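Local coordinates for protein EvpC (PDB 3EAA) that is probably a secreted Hcp-family protein of the Edwardsiella tarda type VI secretion system, found as an assembly of six copies, at residues Asp4-Asp10 with Thr82-Cys88; Val105-Gln111 with Glu124-Tyr130. One frame throughout, in Å; residues are numbered along the deposited sequence.

Contact 1. Residues Asp4-Asp10 with Thr82-Cys88; sequences DTYIKLD and TLELEIC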
# COMPACT_ATOMS: atom_id res chain seq x y z
N ASP A 4 -25.29 0.60 -17.10
CA ASP A 4 -25.44 2.04 -16.99
C ASP A 4 -26.28 2.39 -15.76
O ASP A 4 -27.42 1.94 -15.65
CB ASP A 4 -26.10 2.59 -18.25
CG ASP A 4 -25.25 2.35 -19.48
OD1 ASP A 4 -24.19 2.99 -19.61
OD2 ASP A 4 -25.64 1.52 -20.33
N THR A 5 -25.72 3.20 -14.87
CA THR A 5 -26.36 3.50 -13.59
C THR A 5 -26.93 4.92 -13.48
O THR A 5 -26.22 5.91 -13.71
CB THR A 5 -25.36 3.29 -12.44
OG1 THR A 5 -24.53 2.18 -12.74
CG2 THR A 5 -26.09 3.06 -11.13
N TYR A 6 -28.20 5.03 -13.12
CA TYR A 6 -28.82 6.33 -12.90
C TYR A 6 -29.37 6.44 -11.49
O TYR A 6 -29.69 5.44 -10.87
CB TYR A 6 -29.97 6.58 -13.89
CG TYR A 6 -29.65 6.25 -15.34
CD1 TYR A 6 -29.88 4.98 -15.84
CD2 TYR A 6 -29.16 7.22 -16.20
CE1 TYR A 6 -29.60 4.68 -17.17
CE2 TYR A 6 -28.88 6.93 -17.53
CZ TYR A 6 -29.11 5.65 -18.00
OH TYR A 6 -28.84 5.34 -19.32
N ILE A 7 -29.51 7.66 -11.00
CA ILE A 7 -29.99 7.88 -9.64
C ILE A 7 -30.87 9.13 -9.52
O ILE A 7 -30.53 10.19 -10.05
CB ILE A 7 -28.82 7.95 -8.64
CG1 ILE A 7 -29.30 7.59 -7.23
CG2 ILE A 7 -28.15 9.32 -8.67
CD1 ILE A 7 -28.20 7.60 -6.21
N LYS A 8 -31.99 9.00 -8.82
CA LYS A 8 -32.98 10.08 -8.72
C LYS A 8 -33.19 10.63 -7.31
O LYS A 8 -33.31 9.88 -6.34
CB LYS A 8 -34.32 9.63 -9.28
CG LYS A 8 -35.47 10.50 -8.84
CD LYS A 8 -36.75 10.11 -9.55
CE LYS A 8 -37.80 11.21 -9.43
NZ LYS A 8 -38.83 11.12 -10.51
N LEU A 9 -33.24 11.96 -7.23
CA LEU A 9 -33.48 12.69 -5.98
C LEU A 9 -34.67 13.61 -6.15
O LEU A 9 -34.86 14.20 -7.21
CB LEU A 9 -32.27 13.55 -5.64
CG LEU A 9 -31.13 13.00 -4.79
CD1 LEU A 9 -29.88 13.80 -5.10
CD2 LEU A 9 -31.46 13.08 -3.31
N ASP A 10 -35.45 13.74 -5.09
CA ASP A 10 -36.65 14.56 -5.12
C ASP A 10 -36.34 16.04 -5.28
O ASP A 10 -35.70 16.64 -4.42
CB ASP A 10 -37.49 14.31 -3.87
CG ASP A 10 -38.03 12.91 -3.82
OD1 ASP A 10 -38.52 12.43 -4.87
OD2 ASP A 10 -37.97 12.28 -2.74
N THR A 82 -36.72 10.43 -0.70
CA THR A 82 -36.55 9.27 -1.55
C THR A 82 -35.40 9.39 -2.52
O THR A 82 -35.31 10.34 -3.30
CB THR A 82 -37.83 9.03 -2.35
OG1 THR A 82 -38.85 8.57 -1.46
CG2 THR A 82 -37.60 8.00 -3.44
N LEU A 83 -34.53 8.39 -2.49
CA LEU A 83 -33.48 8.24 -3.47
C LEU A 83 -33.68 6.90 -4.19
O LEU A 83 -33.75 5.86 -3.56
CB LEU A 83 -32.12 8.27 -2.79
CG LEU A 83 -30.96 8.07 -3.76
CD1 LEU A 83 -30.71 9.37 -4.50
CD2 LEU A 83 -29.73 7.60 -3.03
N GLU A 84 -33.77 6.96 -5.52
CA GLU A 84 -33.94 5.77 -6.32
C GLU A 84 -32.68 5.47 -7.12
O GLU A 84 -32.28 6.25 -7.96
CB GLU A 84 -35.10 5.93 -7.30
CG GLU A 84 -36.47 5.91 -6.67
CD GLU A 84 -37.53 6.52 -7.58
OE1 GLU A 84 -37.71 6.04 -8.73
OE2 GLU A 84 -38.20 7.48 -7.15
N LEU A 85 -32.07 4.33 -6.86
CA LEU A 85 -30.96 3.90 -7.70
C LEU A 85 -31.43 2.89 -8.75
O LEU A 85 -32.31 2.05 -8.49
CB LEU A 85 -29.83 3.31 -6.85
CG LEU A 85 -28.48 3.34 -7.58
CD1 LEU A 85 -27.33 3.50 -6.60
CD2 LEU A 85 -28.30 2.10 -8.45
N GLU A 86 -30.84 2.97 -9.93
CA GLU A 86 -31.30 2.17 -11.05
C GLU A 86 -30.18 1.82 -12.03
O GLU A 86 -29.59 2.71 -12.66
CB GLU A 86 -32.42 2.90 -11.76
CG GLU A 86 -33.41 2.01 -12.45
CD GLU A 86 -34.72 2.73 -12.73
OE1 GLU A 86 -35.29 3.34 -11.80
OE2 GLU A 86 -35.19 2.68 -13.89
N ILE A 87 -29.89 0.53 -12.16
CA ILE A 87 -28.91 0.07 -13.12
C ILE A 87 -29.63 -0.59 -14.27
O ILE A 87 -30.47 -1.47 -14.08
CB ILE A 87 -27.91 -0.90 -12.48
CG1 ILE A 87 -27.52 -0.45 -11.07
CG2 ILE A 87 -26.65 -1.01 -13.32
CD1 ILE A 87 -28.46 -0.93 -10.00
N CYS A 88 -29.32 -0.14 -15.49
CA CYS A 88 -30.07 -0.55 -16.67
C CYS A 88 -29.17 -1.18 -17.71
O CYS A 88 -28.08 -0.69 -17.98
CB CYS A 88 -30.78 0.66 -17.28
SG CYS A 88 -31.75 1.66 -16.13
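Strand 4-9 and segment 82-88 of strand 80-88 run antiparallel, their axes 4.6 Å apart at the closest point, and six backbone hydrogen bonds fasten them. The bonds come in pairs at D4/C88, Y6/E86 and K8/E84, the shortest from Y6 N to E86 O at 2.7 Å; in between, the CA atoms of T5 and I87 draw in to 4.3 Å.

The two faces of this pleated surface differ in relief. On the face of T5, I7, L9, L83, L85 and I87 the apolar ends mesh: I7, extended in its t,t rotamer, lays CD1 3.5 Å from CD1 of L83 and 4.2 Å from CD1 of L85, so its tip fills the dip between the two leucines. L83 CD1 in turn slots between I7 and L9, 3.7 Å from L9 CG, while T5 CG2 lies 3.6 Å from L85 CD2. L57 of strand 52-62 packs against this face, touching I7, L83 and L85.

The other face carries D4, Y6, K8, E84, E86 and C88. Here C88 SG abuts the edge of the Y6 ring, 3.8 Å from Y6 CD1, in a sulfur-aromatic contact, and H21 stacks on the same ring. The K8 and E84 side chains run alongside each other, with K8 CD 3.8 Å from E84 OE2.

With one face packed on strand 52-62, the pair probably belongs to the Hcp beta-barrel wall.

Contact 2. Residues Val105-Gln111 with Glu124-Tyr130; sequences VAVSSYQ and ETIDFAY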
# COMPACT_ATOMS: atom_id res chain seq x y z
N VAL A 105 -33.45 10.09 2.97
CA VAL A 105 -32.06 10.17 2.61
C VAL A 105 -31.43 11.51 2.94
O VAL A 105 -32.09 12.55 2.91
CB VAL A 105 -31.88 9.95 1.10
CG1 VAL A 105 -30.50 9.35 0.82
CG2 VAL A 105 -32.97 9.05 0.56
N ALA A 106 -30.13 11.48 3.23
CA ALA A 106 -29.31 12.68 3.41
C ALA A 106 -27.97 12.54 2.67
O ALA A 106 -27.51 11.44 2.41
CB ALA A 106 -29.06 12.93 4.89
N VAL A 107 -27.36 13.66 2.33
CA VAL A 107 -25.97 13.63 1.89
C VAL A 107 -25.06 13.78 3.10
O VAL A 107 -25.06 14.81 3.77
CB VAL A 107 -25.65 14.75 0.87
CG1 VAL A 107 -24.18 14.71 0.52
CG2 VAL A 107 -26.51 14.63 -0.37
N SER A 108 -24.29 12.74 3.41
CA SER A 108 -23.44 12.75 4.60
C SER A 108 -22.07 13.32 4.28
O SER A 108 -21.36 13.80 5.15
CB SER A 108 -23.30 11.34 5.18
OG SER A 108 -23.00 10.39 4.17
N SER A 109 -21.70 13.26 3.01
CA SER A 109 -20.45 13.85 2.57
C SER A 109 -20.49 14.10 1.08
O SER A 109 -21.13 13.37 0.32
CB SER A 109 -19.26 12.96 2.92
OG SER A 109 -18.99 12.06 1.86
N TYR A 110 -19.81 15.15 0.69
CA TYR A 110 -19.63 15.47 -0.69
C TYR A 110 -18.15 15.74 -0.84
O TYR A 110 -17.57 16.48 -0.04
CB TYR A 110 -20.42 16.71 -1.05
CG TYR A 110 -19.99 17.31 -2.36
CD1 TYR A 110 -20.68 17.03 -3.53
CD2 TYR A 110 -18.88 18.14 -2.44
CE1 TYR A 110 -20.29 17.57 -4.73
CE2 TYR A 110 -18.48 18.67 -3.63
CZ TYR A 110 -19.19 18.38 -4.77
OH TYR A 110 -18.80 18.91 -5.98
N GLN A 111 -17.53 15.12 -1.83
CA GLN A 111 -16.12 15.38 -2.10
C GLN A 111 -15.96 15.79 -3.54
O GLN A 111 -16.74 15.37 -4.40
CB GLN A 111 -15.25 14.15 -1.80
CG GLN A 111 -15.09 13.82 -0.33
CD GLN A 111 -13.99 14.62 0.33
OE1 GLN A 111 -12.97 14.93 -0.29
NE2 GLN A 111 -14.19 14.97 1.60
N GLU A 124 -16.73 13.81 -8.66
CA GLU A 124 -17.16 13.90 -7.27
C GLU A 124 -17.59 12.54 -6.73
O GLU A 124 -18.04 11.66 -7.47
CB GLU A 124 -18.26 14.95 -7.09
CG GLU A 124 -19.36 14.94 -8.16
CD GLU A 124 -20.48 15.94 -7.85
OE1 GLU A 124 -21.05 15.87 -6.75
OE2 GLU A 124 -20.78 16.81 -8.70
N THR A 125 -17.43 12.39 -5.41
CA THR A 125 -17.84 11.19 -4.71
C THR A 125 -18.79 11.54 -3.58
O THR A 125 -18.44 12.30 -2.68
CB THR A 125 -16.64 10.46 -4.12
OG1 THR A 125 -15.66 10.27 -5.14
CG2 THR A 125 -17.07 9.11 -3.53
N ILE A 126 -20.00 10.99 -3.63
CA ILE A 126 -21.03 11.34 -2.67
C ILE A 126 -21.49 10.17 -1.79
O ILE A 126 -21.77 9.07 -2.27
CB ILE A 126 -22.28 11.92 -3.35
CG1 ILE A 126 -21.91 13.05 -4.30
CG2 ILE A 126 -23.26 12.41 -2.31
CD1 ILE A 126 -21.63 12.58 -5.69
N ASP A 127 -21.58 10.44 -0.49
CA ASP A 127 -22.08 9.45 0.45
C ASP A 127 -23.49 9.81 0.89
O ASP A 127 -23.75 10.89 1.41
CB ASP A 127 -21.14 9.31 1.65
CG ASP A 127 -19.90 8.47 1.32
OD1 ASP A 127 -19.65 8.21 0.13
OD2 ASP A 127 -19.19 8.05 2.26
N PHE A 128 -24.40 8.87 0.66
CA PHE A 128 -25.80 9.04 0.96
C PHE A 128 -26.22 8.23 2.17
O PHE A 128 -26.30 7.00 2.10
CB PHE A 128 -26.63 8.61 -0.24
CG PHE A 128 -26.60 9.58 -1.37
CD1 PHE A 128 -25.91 9.28 -2.52
CD2 PHE A 128 -27.29 10.77 -1.30
CE1 PHE A 128 -25.90 10.16 -3.58
CE2 PHE A 128 -27.29 11.65 -2.35
CZ PHE A 128 -26.59 11.35 -3.50
N ALA A 129 -26.48 8.91 3.28
CA ALA A 129 -27.05 8.26 4.45
C ALA A 129 -28.58 8.16 4.32
O ALA A 129 -29.20 8.97 3.64
CB ALA A 129 -26.67 9.02 5.70
N TYR A 130 -29.17 7.15 4.95
CA TYR A 130 -30.60 6.86 4.76
C TYR A 130 -31.27 6.19 5.97
O TYR A 130 -30.64 5.98 7.00
CB TYR A 130 -30.82 6.03 3.49
CG TYR A 130 -29.99 4.76 3.40
CD1 TYR A 130 -28.61 4.82 3.20
CD2 TYR A 130 -30.58 3.51 3.48
CE1 TYR A 130 -27.85 3.67 3.11
CE2 TYR A 130 -29.83 2.36 3.39
CZ TYR A 130 -28.47 2.44 3.21
OH TYR A 130 -27.73 1.29 3.12
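E124, one residue into strand 123-129, brings its CB to 3.1 Å from Q111 O, while its carboxylate is held by K61 in a salt bridge. T125 exchanges backbone hydrogen bonds with Q111 (Q111 N to T125 O, 3.1 Å; T125 N to Q111 O, 3.2 Å). I126 turns to the opposite face, its CG2 3.8 Å from V107 CG1. At D127 the partner strand gains a residue: D127 O accepts from S108 N at 2.8 Å and D127 N donates to S109 O at 3.1 Å, a classic beta bulge, and the D127 side chain pairs with R58. F128 sets CE2 3.7 Å from V107 CG2. Past the bulge A129 O takes the amide of A106 (2.7 Å to A106 N), and Y130 leaves the strand, its hydroxyl hydrogen-bonded to S55 O and W32 NE1.

Strand 123-129 is sandwiched in its sheet between 105-113 and 52-62. Helix 67-76 packs on V107 and Y110, and a strand of a neighbouring subunit continues the sheet beyond Y110 and Q111.

How the contacts relate
From the N terminus, 71 residues separate segment 4-10 from segment 82-88 of strand 80-88, so contact 1 closes a long loop that contains strands 25-27, 32-36 and 52-62 and helix 67-76. Strand 96-102 then follows, and contact 2 closes a much shorter loop, the hairpin of 105-113 and 123-129. The two are in series and neither nest nor cross. Contact 1 belongs to the larger antiparallel sheet, contact 2 to the four-stranded one, and they meet where V105 CG2 lies 3.5 Å from L83 N and L83 CD2 lies 4.0 Å from F128 CG. Strand 52-62 pairs with 123-129 in the smaller sheet and sends L57 and V59 against the side chains of contact 1.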